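Local coordinates for protein sesquisabinene B synthase 2 (Santalum album, PDB 6A2A) that probably cyclises farnesyl diphosphate to the sesquiterpene sesquisabinene B as a plant terpene synthase that uses magnesium or manganese, at residues P35-D40 with A278-I283; A310-I315 with K382-Q387; G418-L423 with A451-C456. One frame throughout, in Å; residues are numbered along the deposited sequence.

How the contacts relate
The contacts run from the surface of the protein to its helical interior. Contact 1 is partly buried and joins the N-terminal segment to the turn that starts helix 281-292; two hydrogen bonds and a bridging water carry it beside a small apolar cluster. Contacts 2 and 3 are buried helix pairs made mainly by apolar atoms, an indole in contact 2 and two thiols in contact 3. They share a border, where Gln387 OE1 of contact 2 lies 2.9 Å from Asn421 ND2 of contact 3, a probable hydrogen bond. Contact 1 reaches contact 2 through packing of residues 278-282 on helix 299-321, but does not touch contact 3.

Contact 1. Residues P35-D40 with A278-I283; sequences PPNLWD and ARNGLI
Asn37, in the N-terminal segment leading into helix 41-50, and Asn280, the N-cap residue of helix 281-292, each offer a side-chain oxygen to a backbone N-H of the facing segment. Asn280 OD1 accepts from Leu38 N at 2.7 Å, the donor tilted slightly from the carbonyl plane. In return Asn37 OD1 accepts from Asn280 N at 3.1 Å, this donor standing 44° above the carbonyl plane. The two side chains slide past each other in opposite directions, their amide planes turned 57° apart, and Asn280 OD1 comes within 3.1 Å of Asn37 CB. Asn280 is the third residue of a type II beta turn from Ala278 to Gly281, and the two bonds hold the N-terminal segment against this turn, which opens a helix of the metal-binding domain. A water ties the polar rim together: it donates to Pro36 O, accepts from Asn280 ND2 at 3.0 Å and takes a weak bond from Arg279 NH2, sitting at the guanidinium edge, in its plane. Glu546 forms a salt bridge with the same NH2. Leu38 CG rests 3.5 Å from Asn280 ND2. Beyond the amide the chemistry turns apolar: Leu38 CD1 meets Ile283 CG2 at 3.9 Å. Ile283 CG1, anti to its backbone N (chi1 -175°), reaches the edge of the Trp39 indole, 3.8 Å from CZ3. Helix 546-558 packs on both Leu38 and Trp39.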
ATOM      1  N   PRO A  35      23.973  -2.906   3.117  1.00 32.69           N
ATOM      2  CA  PRO A  35      24.263  -3.377   4.474  1.00 32.13           C
ATOM      3  C   PRO A  35      22.983  -3.751   5.240  1.00 31.23           C
ATOM      4  O   PRO A  35      21.939  -3.216   4.916  1.00 33.42           O
ATOM      5  CB  PRO A  35      24.934  -2.180   5.158  1.00 37.01           C
ATOM      6  CG  PRO A  35      25.462  -1.320   4.039  1.00 38.21           C
ATOM      7  CD  PRO A  35      24.623  -1.631   2.818  1.00 38.04           C
ATOM      8  N   PRO A  36      23.060  -4.638   6.197  1.00 31.77           N
ATOM      9  CA  PRO A  36      21.830  -5.050   6.841  1.00 31.05           C
ATOM     10  C   PRO A  36      21.167  -4.019   7.731  1.00 30.62           C
ATOM     11  O   PRO A  36      21.783  -3.259   8.390  1.00 32.00           O
ATOM     12  CB  PRO A  36      22.285  -6.240   7.662  1.00 34.13           C
ATOM     13  CG  PRO A  36      23.660  -5.933   8.000  1.00 34.12           C
ATOM     14  CD  PRO A  36      24.232  -5.213   6.846  1.00 33.80           C
ATOM     15  N   ASN A  37      19.860  -4.038   7.764  1.00 32.52           N
ATOM     16  CA  ASN A  37      19.152  -3.136   8.631  1.00 31.71           C
ATOM     17  C   ASN A  37      19.006  -3.782   9.998  1.00 31.75           C
ATOM     18  O   ASN A  37      19.338  -4.912  10.191  1.00 29.89           O
ATOM     19  CB  ASN A  37      17.800  -2.794   8.042  1.00 34.77           C
ATOM     20  CG  ASN A  37      17.917  -2.029   6.748  1.00 31.75           C
ATOM     21  OD1 ASN A  37      18.643  -1.081   6.662  1.00 36.27           O
ATOM     22  ND2 ASN A  37      17.217  -2.461   5.755  1.00 32.00           N
ATOM     23  N   LEU A  38      18.414  -3.076  10.931  1.00 30.00           N
ATOM     24  CA  LEU A  38      18.255  -3.584  12.283  1.00 30.22           C
ATOM     25  C   LEU A  38      17.516  -4.900  12.347  1.00 30.38           C
ATOM     26  O   LEU A  38      17.858  -5.745  13.122  1.00 30.91           O
ATOM     27  CB  LEU A  38      17.560  -2.555  13.152  1.00 31.78           C
ATOM     28  CG  LEU A  38      18.330  -1.263  13.370  1.00 33.86           C
ATOM     29  CD1 LEU A  38      17.454  -0.285  14.096  1.00 39.07           C
ATOM     30  CD2 LEU A  38      19.596  -1.518  14.165  1.00 35.16           C
ATOM     31  N   TRP A  39      16.474  -5.019  11.541  1.00 28.92           N
ATOM     32  CA  TRP A  39      15.694  -6.211  11.377  1.00 29.38           C
ATOM     33  C   TRP A  39      15.426  -6.352   9.886  1.00 32.54           C
ATOM     34  O   TRP A  39      15.306  -5.412   9.212  1.00 29.65           O
ATOM     35  CB  TRP A  39      14.388  -6.110  12.118  1.00 30.96           C
ATOM     36  CG  TRP A  39      14.556  -6.029  13.550  1.00 31.41           C
ATOM     37  CD1 TRP A  39      14.743  -7.037  14.382  1.00 33.78           C
ATOM     38  CD2 TRP A  39      14.562  -4.844  14.337  1.00 30.86           C
ATOM     39  NE1 TRP A  39      14.874  -6.584  15.651  1.00 33.75           N
ATOM     40  CE2 TRP A  39      14.767  -5.227  15.645  1.00 32.49           C
ATOM     41  CE3 TRP A  39      14.411  -3.502  14.053  1.00 29.14           C
ATOM     42  CZ2 TRP A  39      14.839  -4.325  16.665  1.00 33.15           C
ATOM     43  CZ3 TRP A  39      14.480  -2.617  15.047  1.00 31.17           C
ATOM     44  CH2 TRP A  39      14.681  -3.014  16.341  1.00 33.38           C
ATOM     45  N   ASP A  40      15.329  -7.559   9.404  1.00 31.17           N
ATOM     46  CA  ASP A  40      15.042  -7.760   8.027  1.00 39.88           C
ATOM     47  C   ASP A  40      13.557  -7.528   7.819  1.00 34.37           C
ATOM     48  O   ASP A  40      12.795  -7.773   8.695  1.00 33.47           O
ATOM     49  CB  ASP A  40      15.550  -9.144   7.618  1.00 50.65           C
ATOM     50  CG  ASP A  40      14.534  -9.959   6.929  1.00 64.14           C
ATOM     51  OD1 ASP A  40      14.327  -9.753   5.713  1.00 75.87           O
ATOM     52  OD2 ASP A  40      13.947 -10.819   7.600  1.00 72.37           O
ATOM     53  N   ALA A 278      20.943   5.726   3.619  1.00 33.71           N
ATOM     54  CA  ALA A 278      19.663   5.736   4.445  1.00 35.63           C
ATOM     55  C   ALA A 278      19.297   4.325   4.968  1.00 36.75           C
ATOM     56  O   ALA A 278      18.060   3.903   5.107  1.00 29.15           O
ATOM     57  CB  ALA A 278      18.527   6.374   3.678  1.00 39.23           C
ATOM     58  N   ARG A 279      20.368   3.610   5.323  1.00 31.83           N
ATOM     59  CA  ARG A 279      20.297   2.426   6.205  1.00 34.01           C
ATOM     60  C   ARG A 279      19.434   2.724   7.441  1.00 29.84           C
ATOM     61  O   ARG A 279      19.581   3.757   8.106  1.00 34.01           O
ATOM     62  CB  ARG A 279      21.690   2.000   6.672  1.00 39.05           C
ATOM     63  CG  ARG A 279      21.730   0.599   7.265  1.00 41.37           C
ATOM     64  CD  ARG A 279      23.136   0.116   7.537  1.00 48.49           C
ATOM     65  NE  ARG A 279      23.890   0.994   8.424  1.00 56.72           N
ATOM     66  CZ  ARG A 279      24.148   0.759   9.717  1.00 60.15           C
ATOM     67  NH1 ARG A 279      24.988   1.551  10.368  1.00 64.67           N
ATOM     68  NH2 ARG A 279      23.561  -0.242  10.358  1.00 59.44           N
ATOM     69  N   ASN A 280      18.505   1.825   7.687  1.00 27.75           N
ATOM     70  CA  ASN A 280      17.563   1.929   8.782  1.00 26.64           C
ATOM     71  C   ASN A 280      16.633   3.143   8.737  1.00 25.42           C
ATOM     72  O   ASN A 280      16.011   3.453   9.690  1.00 23.36           O
ATOM     73  CB  ASN A 280      18.272   1.863  10.114  1.00 26.77           C
ATOM     74  CG  ASN A 280      18.899   0.512  10.371  1.00 28.73           C
ATOM     75  OD1 ASN A 280      18.338  -0.491  10.085  1.00 32.20           O
ATOM     76  ND2 ASN A 280      20.067   0.518  10.895  1.00 29.23           N
ATOM     77  N   GLY A 281      16.541   3.805   7.605  1.00 23.71           N
ATOM     78  CA  GLY A 281      15.693   4.959   7.484  1.00 22.89           C
ATOM     79  C   GLY A 281      14.239   4.742   7.862  1.00 22.04           C
ATOM     80  O   GLY A 281      13.665   5.498   8.564  1.00 20.41           O
ATOM     81  N   LEU A 282      13.672   3.674   7.367  1.00 20.69           N
ATOM     82  CA  LEU A 282      12.284   3.392   7.622  1.00 21.08           C
ATOM     83  C   LEU A 282      12.036   3.028   9.073  1.00 18.12           C
ATOM     84  O   LEU A 282      11.180   3.556   9.705  1.00 18.14           O
ATOM     85  CB  LEU A 282      11.807   2.279   6.722  1.00 22.79           C
ATOM     86  CG  LEU A 282      10.337   1.898   6.696  1.00 26.60           C
ATOM     87  CD1 LEU A 282      10.039   0.982   7.828  1.00 32.76           C
ATOM     88  CD2 LEU A 282       9.354   3.030   6.679  1.00 24.09           C
ATOM     89  N   ILE A 283      12.813   2.095   9.573  1.00 21.38           N
ATOM     90  CA  ILE A 283      12.622   1.653  10.933  1.00 23.53           C
ATOM     91  C   ILE A 283      12.862   2.767  11.948  1.00 20.63           C
ATOM     92  O   ILE A 283      12.119   2.931  12.847  1.00 20.31           O
ATOM     93  CB  ILE A 283      13.367   0.348  11.260  1.00 28.30           C
ATOM     94  CG1 ILE A 283      13.026  -0.110  12.642  1.00 32.23           C
ATOM     95  CG2 ILE A 283      14.844   0.498  11.296  1.00 33.67           C
ATOM     96  CD1 ILE A 283      11.641  -0.651  12.741  1.00 32.04           C
TER
HETATM   97  O   HOH W   1      21.689  -1.969  10.993  1.00 36.04           O

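Contact 2. Residues A310-I315 with K382-Q387; sequences ALITTI and KVWSDQ
On the helix whose Ile312 meets Gln387 and Trp384, Ala310 O accepts two hydrogen bonds from Thr314, one from N and one from OG1 at 2.8 Å, which reach it from opposite faces of its carbonyl plane. Gln387 OE1 packs against Ile312, 3.9 Å from both CG1 and CD1, while its polar partner is probably Asn421 of helix 419-430. Neighbouring Gln387 NE2 approaches Ile312 CG2 at 3.5 Å. The pair belongs to the all-helical fold of class I terpene synthases: residues 310-315 run straight into the aspartate-rich DDxxD motif, whose Asp316 and Asp320 bind magnesium, while helix 377-400 carries Glu394, a ligand of the same ion. No ion is bound in this model. The local helix axes are 12.7 Å apart at a crossing angle of -28°, too far for the backbones to meet, and the indole of Trp384 spans the gap. Its six-membered ring leads: CH2 comes edge-on to the backbone of the facing helix, 3.7 Å from Ile312 N, with Leu311 C also in the ring plane. Leu311 CB meets CZ2 of this indole at 3.9 Å. Gln387 crosses Ile312 at about a right angle, its CG anti to the backbone N (chi1 -173°). Ile315 and Trp384 reach toward each other tip to tip, with CD1 of the isoleucine 3.8 Å from CZ3 of the indole.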
ATOM      1  N   ALA A 310      10.769   8.821   6.928  1.00 15.64           N
ATOM      2  CA  ALA A 310      11.676   7.996   6.150  1.00 15.13           C
ATOM      3  C   ALA A 310      12.154   8.753   4.895  1.00 15.25           C
ATOM      4  O   ALA A 310      13.366   8.670   4.567  1.00 15.92           O
ATOM      5  CB  ALA A 310      11.009   6.719   5.780  1.00 15.19           C
ATOM      6  N   LEU A 311      11.314   9.543   4.275  1.00 15.54           N
ATOM      7  CA  LEU A 311      11.708  10.329   3.105  1.00 15.65           C
ATOM      8  C   LEU A 311      12.615  11.500   3.496  1.00 16.34           C
ATOM      9  O   LEU A 311      13.552  11.800   2.723  1.00 16.16           O
ATOM     10  CB  LEU A 311      10.468  10.806   2.335  1.00 16.92           C
ATOM     11  CG  LEU A 311       9.746   9.631   1.657  1.00 17.99           C
ATOM     12  CD1 LEU A 311       8.384  10.014   1.161  1.00 20.42           C
ATOM     13  CD2 LEU A 311      10.591   9.065   0.541  1.00 22.33           C
ATOM     14  N   ILE A 312      12.366  12.141   4.622  1.00 16.43           N
ATOM     15  CA  ILE A 312      13.261  13.215   5.130  1.00 17.58           C
ATOM     16  C   ILE A 312      14.664  12.641   5.328  1.00 16.71           C
ATOM     17  O   ILE A 312      15.616  13.212   4.799  1.00 18.99           O
ATOM     18  CB  ILE A 312      12.695  13.869   6.404  1.00 16.75           C
ATOM     19  CG1 ILE A 312      11.465  14.698   6.068  1.00 17.06           C
ATOM     20  CG2 ILE A 312      13.736  14.701   7.122  1.00 18.96           C
ATOM     21  CD1 ILE A 312      10.689  15.137   7.267  1.00 17.95           C
ATOM     22  N   THR A 313      14.779  11.463   5.977  1.00 15.60           N
ATOM     23  CA  THR A 313      16.051  10.796   6.229  1.00 19.16           C
ATOM     24  C   THR A 313      16.762  10.492   4.903  1.00 19.14           C
ATOM     25  O   THR A 313      17.980  10.813   4.727  1.00 19.44           O
ATOM     26  CB  THR A 313      15.862   9.533   7.086  1.00 23.79           C
ATOM     27  OG1 THR A 313      15.315   9.999   8.324  1.00 26.18           O
ATOM     28  CG2 THR A 313      17.159   8.774   7.301  1.00 26.78           C
ATOM     29  N   THR A 314      16.010   9.970   3.929  1.00 17.30           N
ATOM     30  CA  THR A 314      16.555   9.595   2.675  1.00 17.61           C
ATOM     31  C   THR A 314      17.037  10.794   1.858  1.00 18.01           C
ATOM     32  O   THR A 314      18.187  10.755   1.305  1.00 17.65           O
ATOM     33  CB  THR A 314      15.511   8.852   1.851  1.00 19.32           C
ATOM     34  OG1 THR A 314      15.179   7.689   2.608  1.00 19.82           O
ATOM     35  CG2 THR A 314      16.037   8.446   0.502  1.00 21.96           C
ATOM     36  N   ILE A 315      16.215  11.817   1.797  1.00 15.93           N
ATOM     37  CA  ILE A 315      16.525  12.981   1.026  1.00 17.15           C
ATOM     38  C   ILE A 315      17.617  13.852   1.662  1.00 18.74           C
ATOM     39  O   ILE A 315      18.361  14.469   1.003  1.00 18.95           O
ATOM     40  CB  ILE A 315      15.269  13.699   0.582  1.00 16.00           C
ATOM     41  CG1 ILE A 315      14.465  12.751  -0.321  1.00 18.35           C
ATOM     42  CG2 ILE A 315      15.594  14.984  -0.111  1.00 16.56           C
ATOM     43  CD1 ILE A 315      13.092  13.243  -0.660  1.00 20.48           C
ATOM     44  N   LYS A 382       4.304  22.399  -0.530  1.00 18.81           N
ATOM     45  CA  LYS A 382       4.862  23.597   0.029  1.00 20.27           C
ATOM     46  C   LYS A 382       5.887  23.285   1.125  1.00 21.42           C
ATOM     47  O   LYS A 382       6.974  23.859   1.120  1.00 17.91           O
ATOM     48  CB  LYS A 382       3.747  24.479   0.608  1.00 22.59           C
ATOM     49  CG  LYS A 382       4.281  25.723   1.321  1.00 28.03           C
ATOM     50  CD  LYS A 382       5.025  26.650   0.407  1.00 32.24           C
ATOM     51  CE  LYS A 382       5.199  28.011   1.055  1.00 40.87           C
ATOM     52  NZ  LYS A 382       6.247  28.797   0.368  1.00 43.85           N
ATOM     53  N   VAL A 383       5.553  22.381   2.072  1.00 19.11           N
ATOM     54  CA  VAL A 383       6.523  22.113   3.140  1.00 18.86           C
ATOM     55  C   VAL A 383       7.745  21.387   2.587  1.00 17.63           C
ATOM     56  O   VAL A 383       8.868  21.638   3.049  1.00 17.71           O
ATOM     57  CB  VAL A 383       5.919  21.393   4.358  1.00 19.05           C
ATOM     58  CG1 VAL A 383       4.868  22.296   4.987  1.00 20.95           C
ATOM     59  CG2 VAL A 383       5.316  20.020   3.998  1.00 19.53           C
ATOM     60  N   TRP A 384       7.622  20.554   1.570  1.00 17.07           N
ATOM     61  CA  TRP A 384       8.820  19.972   0.961  1.00 15.88           C
ATOM     62  C   TRP A 384       9.672  21.031   0.229  1.00 18.96           C
ATOM     63  O   TRP A 384      10.878  21.041   0.396  1.00 17.29           O
ATOM     64  CB  TRP A 384       8.436  18.823   0.038  1.00 17.62           C
ATOM     65  CG  TRP A 384       8.354  17.516   0.789  1.00 17.06           C
ATOM     66  CD1 TRP A 384       7.237  16.878   1.243  1.00 17.62           C
ATOM     67  CD2 TRP A 384       9.462  16.729   1.266  1.00 16.75           C
ATOM     68  NE1 TRP A 384       7.582  15.701   1.883  1.00 17.07           N
ATOM     69  CE2 TRP A 384       8.940  15.573   1.893  1.00 15.67           C
ATOM     70  CE3 TRP A 384      10.848  16.847   1.170  1.00 18.07           C
ATOM     71  CZ2 TRP A 384       9.756  14.598   2.470  1.00 17.56           C
ATOM     72  CZ3 TRP A 384      11.645  15.878   1.716  1.00 19.32           C
ATOM     73  CH2 TRP A 384      11.105  14.724   2.295  1.00 17.67           C
ATOM     74  N   SER A 385       9.037  21.927  -0.506  1.00 18.19           N
ATOM     75  CA  SER A 385       9.746  23.016  -1.140  1.00 20.04           C
ATOM     76  C   SER A 385      10.486  23.846  -0.078  1.00 21.41           C
ATOM     77  O   SER A 385      11.666  24.067  -0.207  1.00 19.46           O
ATOM     78  CB  SER A 385       8.798  23.871  -1.943  1.00 21.92           C
ATOM     79  OG  SER A 385       9.418  25.084  -2.305  1.00 23.56           O
ATOM     80  N   ASP A 386       9.824  24.188   1.024  1.00 19.67           N
ATOM     81  CA  ASP A 386      10.479  24.961   2.105  1.00 19.21           C
ATOM     82  C   ASP A 386      11.694  24.178   2.645  1.00 18.05           C
ATOM     83  O   ASP A 386      12.782  24.736   2.887  1.00 19.12           O
ATOM     84  CB  ASP A 386       9.494  25.270   3.220  1.00 21.03           C
ATOM     85  CG  ASP A 386       8.441  26.287   2.892  1.00 24.00           C
ATOM     86  OD1 ASP A 386       8.556  27.039   1.874  1.00 26.33           O
ATOM     87  OD2 ASP A 386       7.482  26.424   3.726  1.00 22.73           O
ATOM     88  N   GLN A 387      11.519  22.877   2.878  1.00 18.22           N
ATOM     89  CA  GLN A 387      12.599  22.049   3.448  1.00 19.72           C
ATOM     90  C   GLN A 387      13.792  21.951   2.499  1.00 17.97           C
ATOM     91  O   GLN A 387      14.974  22.132   2.902  1.00 18.07           O
ATOM     92  CB  GLN A 387      12.080  20.657   3.776  1.00 21.20           C
ATOM     93  CG  GLN A 387      13.127  19.864   4.515  1.00 22.64           C
ATOM     94  CD  GLN A 387      12.575  18.683   5.246  1.00 24.89           C
ATOM     95  OE1 GLN A 387      11.380  18.466   5.274  1.00 23.96           O
ATOM     96  NE2 GLN A 387      13.471  17.984   5.927  1.00 34.25           N
TER

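Contact 3. Residues G418-L423 with A451-C456; sequences GFPNLL and ASCILC
Cys453 and Cys456, one helical turn apart on helix 447-462, present their side chains to Phe419 and Pro420 in the first turn of helix 419-430. The latter helix starts just after Gly418, which leaves the preceding helix with a positive phi and serves as the N-cap of the next, so the contact sits at a break in the helical path. The short axes approach to 9.9 Å with their directions 132° apart, and the backbones come nearest at Phe419 and Cys453. Packing is tight at this end. Cys456 SG lies over one face of the Phe419 ring, displaced toward the rim, 3.9 Å from its centroid and 14° off the normal, a sulfur-aromatic contact; Cys456 CB presses closer still, 3.5 Å from Phe419 CD2. Cys453 SG, anti to its own carbonyl carbon (chi1 -58°), is turned onto the proline ring, 3.5 Å from Pro420 CD and 3.6 Å from Pro420 CG. The same sulfur touches Phe419 CB at 4.0 Å. One turn further along, the contact is looser: Leu423 offers only its CD1, 3.8 Å from Ser452 OG and 4.0 Å from Cys453 SG. This side is not open to solvent, since all six touching residues are buried and helix 521-535 packs against Ser452, Phe419 and Cys456. The hydroxyl of Ser452 is hydrogen-bonded to Thr525 O of that helix. Further along helix 447-462 lies Asn460, a magnesium ligand at the start of what reads as the NSE/DTE motif of terpene synthases. With thiol sulfurs meeting an aromatic face and proline methylenes, the join to this metal-binding helix probably rests mainly on dispersion and shape, with no charged pair across it.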
ATOM      1  N   GLY A 418      13.272  19.316   9.688  1.00 17.65           N
ATOM      2  CA  GLY A 418      12.119  18.608   9.054  1.00 17.70           C
ATOM      3  C   GLY A 418      10.839  18.660   9.899  1.00 16.98           C
ATOM      4  O   GLY A 418       9.815  18.150   9.506  1.00 16.27           O
ATOM      5  N   PHE A 419      10.854  19.306  11.060  1.00 16.54           N
ATOM      6  CA  PHE A 419       9.692  19.306  11.934  1.00 17.82           C
ATOM      7  C   PHE A 419       8.615  20.279  11.488  1.00 17.35           C
ATOM      8  O   PHE A 419       7.472  19.971  11.651  1.00 19.44           O
ATOM      9  CB  PHE A 419      10.063  19.399  13.415  1.00 18.59           C
ATOM     10  CG  PHE A 419      10.541  18.054  13.882  1.00 17.56           C
ATOM     11  CD1 PHE A 419       9.645  17.027  14.146  1.00 21.18           C
ATOM     12  CD2 PHE A 419      11.880  17.766  13.900  1.00 17.60           C
ATOM     13  CE1 PHE A 419      10.080  15.759  14.496  1.00 21.47           C
ATOM     14  CE2 PHE A 419      12.322  16.510  14.274  1.00 21.42           C
ATOM     15  CZ  PHE A 419      11.424  15.490  14.550  1.00 21.79           C
ATOM     16  N   PRO A 420       8.949  21.412  10.859  1.00 17.87           N
ATOM     17  CA  PRO A 420       7.835  22.118  10.166  1.00 16.79           C
ATOM     18  C   PRO A 420       7.053  21.241   9.187  1.00 16.44           C
ATOM     19  O   PRO A 420       5.819  21.223   9.251  1.00 15.24           O
ATOM     20  CB  PRO A 420       8.504  23.306   9.494  1.00 16.67           C
ATOM     21  CG  PRO A 420       9.644  23.549  10.431  1.00 17.49           C
ATOM     22  CD  PRO A 420      10.169  22.186  10.794  1.00 18.41           C
ATOM     23  N   ASN A 421       7.768  20.468   8.396  1.00 15.18           N
ATOM     24  CA  ASN A 421       7.163  19.502   7.463  1.00 16.06           C
ATOM     25  C   ASN A 421       6.306  18.475   8.217  1.00 15.09           C
ATOM     26  O   ASN A 421       5.083  18.356   7.998  1.00 15.64           O
ATOM     27  CB  ASN A 421       8.270  18.823   6.662  1.00 15.41           C
ATOM     28  CG  ASN A 421       7.770  17.896   5.577  1.00 17.81           C
ATOM     29  OD1 ASN A 421       6.612  17.454   5.603  1.00 16.79           O
ATOM     30  ND2 ASN A 421       8.665  17.627   4.625  1.00 18.84           N
ATOM     31  N   LEU A 422       6.913  17.801   9.205  1.00 16.07           N
ATOM     32  CA  LEU A 422       6.204  16.750   9.924  1.00 16.59           C
ATOM     33  C   LEU A 422       5.030  17.330  10.709  1.00 16.52           C
ATOM     34  O   LEU A 422       3.972  16.714  10.731  1.00 17.29           O
ATOM     35  CB  LEU A 422       7.186  16.025  10.847  1.00 16.86           C
ATOM     36  CG  LEU A 422       8.158  15.107  10.113  1.00 16.07           C
ATOM     37  CD1 LEU A 422       9.312  14.708  11.000  1.00 19.66           C
ATOM     38  CD2 LEU A 422       7.440  13.898   9.577  1.00 17.88           C
ATOM     39  N   LEU A 423       5.211  18.479  11.354  1.00 15.72           N
ATOM     40  CA  LEU A 423       4.127  19.050  12.195  1.00 16.72           C
ATOM     41  C   LEU A 423       2.972  19.628  11.370  1.00 17.84           C
ATOM     42  O   LEU A 423       1.794  19.387  11.668  1.00 16.12           O
ATOM     43  CB  LEU A 423       4.685  20.090  13.174  1.00 17.59           C
ATOM     44  CG  LEU A 423       5.438  19.508  14.375  1.00 16.53           C
ATOM     45  CD1 LEU A 423       6.093  20.644  15.110  1.00 16.86           C
ATOM     46  CD2 LEU A 423       4.564  18.719  15.309  1.00 16.93           C
ATOM     47  N   ALA A 451       8.889  27.073  18.796  1.00 18.32           N
ATOM     48  CA  ALA A 451       9.615  26.534  19.963  1.00 18.02           C
ATOM     49  C   ALA A 451       9.905  25.043  19.739  1.00 17.80           C
ATOM     50  O   ALA A 451      11.024  24.627  19.920  1.00 19.07           O
ATOM     51  CB  ALA A 451       8.800  26.773  21.205  1.00 18.97           C
ATOM     52  N   SER A 452       8.908  24.299  19.345  1.00 17.86           N
ATOM     53  CA  SER A 452       9.056  22.849  19.083  1.00 18.34           C
ATOM     54  C   SER A 452      10.106  22.603  17.997  1.00 19.22           C
ATOM     55  O   SER A 452      10.987  21.823  18.223  1.00 15.66           O
ATOM     56  CB  SER A 452       7.746  22.238  18.726  1.00 17.55           C
ATOM     57  OG  SER A 452       7.875  20.879  18.435  1.00 17.98           O
ATOM     58  N   CYS A 453      10.019  23.279  16.872  1.00 18.62           N
ATOM     59  CA  CYS A 453      11.011  23.033  15.797  1.00 17.12           C
ATOM     60  C   CYS A 453      12.408  23.462  16.252  1.00 16.20           C
ATOM     61  O   CYS A 453      13.318  22.758  15.967  1.00 17.14           O
ATOM     62  CB  CYS A 453      10.611  23.744  14.513  1.00 17.64           C
ATOM     63  SG  CYS A 453       8.983  23.210  13.940  1.00 20.58           S
ATOM     64  N   ILE A 454      12.551  24.591  16.904  1.00 16.64           N
ATOM     65  CA  ILE A 454      13.909  24.982  17.352  1.00 17.66           C
ATOM     66  C   ILE A 454      14.415  23.930  18.346  1.00 16.13           C
ATOM     67  O   ILE A 454      15.547  23.537  18.228  1.00 15.17           O
ATOM     68  CB  ILE A 454      13.923  26.401  17.946  1.00 20.76           C
ATOM     69  CG1 ILE A 454      13.610  27.434  16.871  1.00 22.89           C
ATOM     70  CG2 ILE A 454      15.263  26.678  18.583  1.00 23.40           C
ATOM     71  CD1 ILE A 454      13.582  28.846  17.370  1.00 25.66           C
ATOM     72  N   LEU A 455      13.571  23.524  19.275  1.00 15.51           N
ATOM     73  CA  LEU A 455      13.997  22.488  20.244  1.00 18.03           C
ATOM     74  C   LEU A 455      14.507  21.231  19.534  1.00 17.22           C
ATOM     75  O   LEU A 455      15.606  20.718  19.860  1.00 15.56           O
ATOM     76  CB  LEU A 455      12.829  22.176  21.186  1.00 17.02           C
ATOM     77  CG  LEU A 455      12.702  23.158  22.349  1.00 18.41           C
ATOM     78  CD1 LEU A 455      11.338  23.045  22.993  1.00 18.17           C
ATOM     79  CD2 LEU A 455      13.820  22.917  23.362  1.00 20.44           C
ATOM     80  N   CYS A 456      13.762  20.725  18.548  1.00 16.64           N
ATOM     81  CA  CYS A 456      14.165  19.489  17.880  1.00 16.88           C
ATOM     82  C   CYS A 456      15.554  19.652  17.242  1.00 18.99           C
ATOM     83  O   CYS A 456      16.427  18.751  17.317  1.00 17.76           O
ATOM     84  CB  CYS A 456      13.111  19.076  16.853  1.00 16.81           C
ATOM     85  SG  CYS A 456      11.563  18.513  17.596  1.00 17.98           S
TER